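Long-range contacts in putative trimethylamine methyltransferase (Rhizobium meliloti, PDB 4YYC), which probably acts as a methyltransferase of the trimethylamine methyltransferase family, although its natural methyl donor is not established: residues 117-122 with 239-244; 267-272 with 312-317. All coordinates share one frame; numbering follows the deposited sequence. Where two conformers were deposited one is given.

Contact 1. Residues 117-122 with 239-244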
loop_
_atom_site.group_PDB
_atom_site.type_symbol
_atom_site.label_atom_id
_atom_site.label_comp_id
_atom_site.label_asym_id
_atom_site.label_seq_id
_atom_site.Cartn_x
_atom_site.Cartn_y
_atom_site.Cartn_z
ATOM N N PHE A 117 -21.872 1.930 16.845
ATOM C CA PHE A 117 -22.893 0.993 17.258
ATOM C C PHE A 117 -22.431 -0.423 17.036
ATOM O O PHE A 117 -21.476 -0.636 16.266
ATOM C CB PHE A 117 -24.242 1.283 16.540
ATOM C CG PHE A 117 -24.187 1.092 15.039
ATOM C CD1 PHE A 117 -23.815 2.127 14.210
ATOM C CD2 PHE A 117 -24.494 -0.124 14.462
ATOM C CE1 PHE A 117 -23.720 1.942 12.843
ATOM C CE2 PHE A 117 -24.397 -0.304 13.109
ATOM C CZ PHE A 117 -24.006 0.729 12.298
ATOM N N THR A 118 -23.107 -1.385 17.664
ATOM C CA THR A 118 -22.787 -2.789 17.465
ATOM C C THR A 118 -23.604 -3.383 16.320
ATOM O O THR A 118 -24.832 -3.203 16.249
ATOM C CB THR A 118 -23.083 -3.575 18.754
ATOM O OG1 THR A 118 -22.346 -2.991 19.841
ATOM C CG2 THR A 118 -22.696 -5.022 18.582
ATOM N N TRP A 119 -22.918 -4.091 15.429
ATOM C CA TRP A 119 -23.526 -4.954 14.424
ATOM C C TRP A 119 -23.565 -6.339 15.028
ATOM O O TRP A 119 -22.551 -6.987 15.220
ATOM C CB TRP A 119 -22.689 -4.944 13.158
ATOM C CG TRP A 119 -23.242 -5.613 11.977
ATOM C CD1 TRP A 119 -24.469 -6.222 11.807
ATOM C CD2 TRP A 119 -22.566 -5.716 10.742
ATOM N NE1 TRP A 119 -24.568 -6.692 10.511
ATOM C CE2 TRP A 119 -23.417 -6.375 9.840
ATOM C CE3 TRP A 119 -21.308 -5.297 10.301
ATOM C CZ2 TRP A 119 -23.041 -6.619 8.522
ATOM C CZ3 TRP A 119 -20.947 -5.537 9.004
ATOM C CH2 TRP A 119 -21.795 -6.184 8.132
ATOM N N HIS A 120 -24.768 -6.749 15.451
ATOM C CA HIS A 120 -24.915 -7.986 16.187
ATOM C C HIS A 120 -24.905 -9.177 15.243
ATOM O O HIS A 120 -25.500 -9.124 14.160
ATOM C CB HIS A 120 -26.195 -7.982 17.003
ATOM C CG HIS A 120 -26.164 -6.969 18.114
ATOM N ND1 HIS A 120 -25.867 -7.301 19.417
ATOM C CD2 HIS A 120 -26.315 -5.624 18.096
ATOM C CE1 HIS A 120 -25.855 -6.205 20.155
ATOM N NE2 HIS A 120 -26.114 -5.172 19.378
ATOM N N ALA A 121 -24.277 -10.241 15.683
ATOM C CA ALA A 121 -24.221 -11.509 14.940
ATOM C C ALA A 121 -25.020 -12.539 15.691
ATOM O O ALA A 121 -25.168 -12.474 16.913
ATOM C CB ALA A 121 -22.770 -11.967 14.820
ATOM N N ARG A 122 -25.481 -13.559 14.991
ATOM C CA ARG A 122 -26.287 -14.574 15.648
ATOM C C ARG A 122 -25.465 -15.368 16.667
ATOM O O ARG A 122 -26.015 -15.856 17.624
ATOM C CB ARG A 122 -26.958 -15.480 14.630
ATOM C CG ARG A 122 -26.017 -16.420 13.881
ATOM C CD ARG A 122 -26.808 -17.214 12.862
ATOM N NE ARG A 122 -26.121 -18.329 12.218
ATOM C CZ ARG A 122 -25.947 -19.528 12.743
ATOM N NH1 ARG A 122 -26.374 -19.811 13.970
ATOM N NH2 ARG A 122 -25.364 -20.496 12.036
ATOM N N VAL A 239 -28.769 -5.644 13.300
ATOM C CA VAL A 239 -28.274 -6.972 12.921
ATOM C C VAL A 239 -27.915 -7.037 11.446
ATOM O O VAL A 239 -27.390 -8.046 10.993
ATOM C CB VAL A 239 -29.255 -8.110 13.264
ATOM C CG1 VAL A 239 -29.525 -8.170 14.769
ATOM C CG2 VAL A 239 -30.560 -7.994 12.507
ATOM N N THR A 240 -28.183 -5.964 10.710
ATOM C CA THR A 240 -27.823 -5.845 9.296
ATOM C C THR A 240 -27.236 -4.459 9.027
ATOM O O THR A 240 -27.649 -3.451 9.644
ATOM C CB THR A 240 -29.027 -6.056 8.356
ATOM O OG1 THR A 240 -30.087 -5.190 8.770
ATOM C CG2 THR A 240 -29.490 -7.453 8.403
ATOM N N LEU A 241 -26.257 -4.435 8.124
ATOM C CA LEU A 241 -25.883 -3.230 7.375
ATOM C C LEU A 241 -26.400 -3.403 5.964
ATOM O O LEU A 241 -26.351 -4.506 5.414
ATOM C CB LEU A 241 -24.349 -3.023 7.331
ATOM C CG LEU A 241 -23.841 -2.085 8.419
ATOM C CD1 LEU A 241 -24.127 -2.606 9.823
ATOM C CD2 LEU A 241 -22.336 -1.866 8.291
ATOM N N ASN A 242 -26.868 -2.312 5.359
ATOM C CA ASN A 242 -27.617 -2.373 4.116
ATOM C C ASN A 242 -27.143 -1.316 3.175
ATOM O O ASN A 242 -27.052 -0.162 3.562
ATOM C CB ASN A 242 -29.103 -2.279 4.428
ATOM C CG ASN A 242 -29.525 -3.350 5.396
ATOM O OD1 ASN A 242 -29.557 -4.508 5.003
ATOM N ND2 ASN A 242 -29.718 -3.007 6.665
ATOM N N LEU A 243 -26.766 -1.689 1.963
ATOM C CA LEU A 243 -26.141 -0.759 1.045
ATOM C C LEU A 243 -27.161 0.132 0.367
ATOM O O LEU A 243 -27.977 -0.344 -0.400
ATOM C CB LEU A 243 -25.316 -1.522 0.018
ATOM C CG LEU A 243 -24.509 -0.690 -0.959
ATOM C CD1 LEU A 243 -23.493 0.172 -0.273
ATOM C CD2 LEU A 243 -23.784 -1.681 -1.880
ATOM N N ILE A 244 -27.080 1.432 0.631
ATOM C CA ILE A 244 -28.008 2.430 0.086
ATOM C C ILE A 244 -27.190 3.352 -0.828
ATOM O O ILE A 244 -26.567 4.326 -0.357
ATOM C CB ILE A 244 -28.735 3.227 1.205
ATOM C CG1 ILE A 244 -29.437 2.267 2.194
ATOM C CG2 ILE A 244 -29.681 4.262 0.570
ATOM C CD1 ILE A 244 -30.538 1.412 1.585
HETATM O O HOH W 1 -26.065 -10.407 11.656
#
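Leu-241 CD1 sits over one face of the Trp-119 indole, 3.7 Å from the centroid of the five-membered ring and 16° off its normal, a CH-pi contact. The same methyl lies at the edge of the Phe-117 ring, near its plane, 4.0 Å from Phe-117 CE2, so CD1 is shared by two aromatics. Leu-241 CD2 spreads further over the indole to Trp-119 CZ3, at 4.0 Å. In the plane of the indole, at its edge, is Val-239 O, which takes a weak, bent hydrogen bond from Trp-119 NE1 (3.2 Å, 135° at the hydrogen). NE1 has a second weak acceptor in Phe-208 O. One water donates to both His-120 O (2.9 Å) and Val-239 O (2.8 Å), stitching the backbones together where His-120 CB also meets Val-239 CG1. The strands 117-119 and 240-244 run nearly perpendicular, at 92°, and do not pair; Phe-117 and Trp-119 bond instead to strand 128-131. A two-stranded hairpin thus lies across the N-terminal end of a strand of the central, largely parallel sheet, consistent with a plug closing the bottom of a TIM barrel.

Contact 2. Residues 267-272 with 312-317; sequences NQACVV and PVLFGT
Val-313 has CG1 in the position between its backbone N and carbonyl carbon (chi1 59°), which leaves CG2 anti to N and turned to the neighbouring strand. Val-272, with CG1 anti to N, offers its own CG2, and the two methyls meet at 3.7 Å. Val-313 CG2 also rests 3.5 Å from Cys-270 O. Cys-270, Val-272 and Val-313 share one face of the sheet, where helix 286-307 packs on Val-313 through Ala-301 and Thr-304. Val-271 and Leu-314 point to the other face: Val-271 CG1 lies 4.2 Å from Leu-314 CB, and Leu-314 CD1 comes near Ala-269 CB.

The backbones form a parallel ladder, the strand axes 16° apart. Cys-270 donates to Pro-312 O and accepts from Leu-314 N, bracketing Val-313; Val-272 then donates to Leu-314 O and accepts from Gly-316 N at 2.8 Å. The bond from Leu-314 N to Cys-270 O is the straightest (2.8 Å, 167° at the hydrogen), whereas the Gly-316 N-H approaches Val-272 O from above the carbonyl plane. The ladder belongs to the right-handed crossover of strand 269-277, helix 286-307 and strand 313-322, a repeating unit of alpha/beta barrels.

At the start of the ladder Pro-312 O is gripped three ways: by Cys-270 N (3.1 Å), by the CA-H of Ala-269, and by a water that also donates to Gln-268 O. Pro-312 has no N-H to give, but its CB packs 3.9 Å from Ala-269 CB. The four backbone N-H...O=C bonds thus satisfy polar groups that the sheet buries, leaving the side chains to add mainly apolar packing on both faces, and the water ties two carbonyls together just before the strands pair.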
loop_
_atom_site.group_PDB
_atom_site.type_symbol
_atom_site.label_atom_id
_atom_site.label_comp_id
_atom_site.label_asym_id
_atom_site.label_seq_id
_atom_site.Cartn_x
_atom_site.Cartn_y
_atom_site.Cartn_z
ATOM N N ASN A 267 -34.460 0.009 12.922
ATOM C CA ASN A 267 -33.211 0.137 13.700
ATOM C C ASN A 267 -32.064 -0.568 13.005
ATOM O O ASN A 267 -31.104 -0.966 13.685
ATOM C CB ASN A 267 -33.369 -0.454 15.133
ATOM C CG ASN A 267 -32.439 0.165 16.178
ATOM O OD1 ASN A 267 -31.194 0.070 16.118
ATOM N ND2 ASN A 267 -33.046 0.749 17.162
ATOM N N GLN A 268 -32.166 -0.774 11.677
ATOM C CA GLN A 268 -31.097 -1.423 10.938
ATOM C C GLN A 268 -30.276 -0.366 10.199
ATOM O O GLN A 268 -30.746 0.748 9.986
ATOM C CB GLN A 268 -31.650 -2.449 9.982
ATOM C CG GLN A 268 -32.531 -3.474 10.665
ATOM C CD GLN A 268 -31.823 -4.137 11.801
ATOM O OE1 GLN A 268 -30.767 -4.766 11.587
ATOM N NE2 GLN A 268 -32.348 -3.989 13.035
ATOM N N ALA A 269 -29.035 -0.684 9.880
ATOM C CA ALA A 269 -28.116 0.348 9.436
ATOM C C ALA A 269 -28.133 0.519 7.922
ATOM O O ALA A 269 -28.154 -0.459 7.167
ATOM C CB ALA A 269 -26.692 0.050 9.906
ATOM N N CYS A 270 -28.031 1.767 7.506
ATOM C CA CYS A 270 -27.940 2.143 6.113
ATOM C C CYS A 270 -26.516 2.635 5.815
ATOM O O CYS A 270 -26.017 3.529 6.545
ATOM C CB CYS A 270 -28.910 3.274 5.809
ATOM S SG CYS A 270 -30.627 2.714 5.784
ATOM N N VAL A 271 -25.874 2.057 4.794
ATOM C CA VAL A 271 -24.550 2.496 4.365
ATOM C C VAL A 271 -24.770 3.412 3.179
ATOM O O VAL A 271 -24.921 2.942 2.044
ATOM C CB VAL A 271 -23.627 1.297 3.984
ATOM C CG1 VAL A 271 -22.204 1.805 3.703
ATOM C CG2 VAL A 271 -23.672 0.204 5.042
ATOM N N VAL A 272 -24.822 4.724 3.423
ATOM C CA VAL A 272 -25.190 5.690 2.371
ATOM C C VAL A 272 -23.977 5.987 1.508
ATOM O O VAL A 272 -23.018 6.630 1.959
ATOM C CB VAL A 272 -25.785 7.001 2.982
ATOM C CG1 VAL A 272 -26.047 8.016 1.867
ATOM C CG2 VAL A 272 -27.054 6.682 3.710
ATOM N N PRO A 312 -29.243 3.785 12.750
ATOM C CA PRO A 312 -27.804 3.784 12.461
ATOM C C PRO A 312 -27.495 4.025 10.978
ATOM O O PRO A 312 -28.170 3.507 10.061
ATOM C CB PRO A 312 -27.314 2.405 12.925
ATOM C CG PRO A 312 -28.520 1.591 13.059
ATOM C CD PRO A 312 -29.709 2.471 13.210
ATOM N N VAL A 313 -26.495 4.870 10.720
ATOM C CA VAL A 313 -26.215 5.249 9.346
ATOM C C VAL A 313 -24.707 5.508 9.168
ATOM O O VAL A 313 -24.065 6.109 10.030
ATOM C CB VAL A 313 -27.065 6.474 8.886
ATOM C CG1 VAL A 313 -26.855 7.699 9.726
ATOM C CG2 VAL A 313 -26.814 6.808 7.403
ATOM N N LEU A 314 -24.157 5.043 8.047
ATOM C CA LEU A 314 -22.756 5.226 7.732
ATOM C C LEU A 314 -22.563 6.204 6.574
ATOM O O LEU A 314 -23.384 6.248 5.644
ATOM C CB LEU A 314 -22.080 3.895 7.335
ATOM C CG LEU A 314 -21.914 2.851 8.426
ATOM C CD1 LEU A 314 -23.206 2.144 8.747
ATOM C CD2 LEU A 314 -20.803 1.890 8.040
ATOM N N PHE A 315 -21.449 6.938 6.617
ATOM C CA PHE A 315 -20.933 7.712 5.506
ATOM C C PHE A 315 -20.145 6.720 4.631
ATOM O O PHE A 315 -19.057 6.262 5.026
ATOM C CB PHE A 315 -20.007 8.795 6.112
ATOM C CG PHE A 315 -19.419 9.813 5.160
ATOM C CD1 PHE A 315 -18.775 9.461 4.006
ATOM C CD2 PHE A 315 -19.429 11.147 5.496
ATOM C CE1 PHE A 315 -18.206 10.405 3.199
ATOM C CE2 PHE A 315 -18.820 12.109 4.722
ATOM C CZ PHE A 315 -18.221 11.742 3.554
ATOM N N GLY A 316 -20.686 6.418 3.459
ATOM C CA GLY A 316 -20.042 5.502 2.502
ATOM C C GLY A 316 -19.466 6.264 1.352
ATOM O O GLY A 316 -19.800 7.429 1.132
ATOM N N THR A 317 -18.549 5.651 0.636
ATOM C CA THR A 317 -18.032 6.203 -0.591
ATOM C C THR A 317 -17.578 4.969 -1.430
ATOM O O THR A 317 -16.756 4.204 -0.955
ATOM C CB THR A 317 -16.833 7.139 -0.301
ATOM O OG1 THR A 317 -17.292 8.379 0.278
ATOM C CG2 THR A 317 -16.064 7.483 -1.538
HETATM O O HOH W 2 -30.818 3.351 9.123
#

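Contact 1 and contact 2 have centres about 9 Å apart and meet in one sheet through strand 240-245, which pairs with strand 269-277, itself paired with 313-322. Asn-242 O and Val-271 N lie 2.8 Å apart, a probable hydrogen bond, as do Val-239 N and Gln-268 OE1. Phe-117 carries the hairpin across to the second contact: its CE1 is 3.6 Å from Pro-312 CB and its CZ 3.7 Å from Ala-269 CB. The unidentified bound ligand is about 7 Å from the side chain of Val-271 but about 12 Å from that of Leu-241, so of these two side chains Val-271, in contact 2, is the nearer to it.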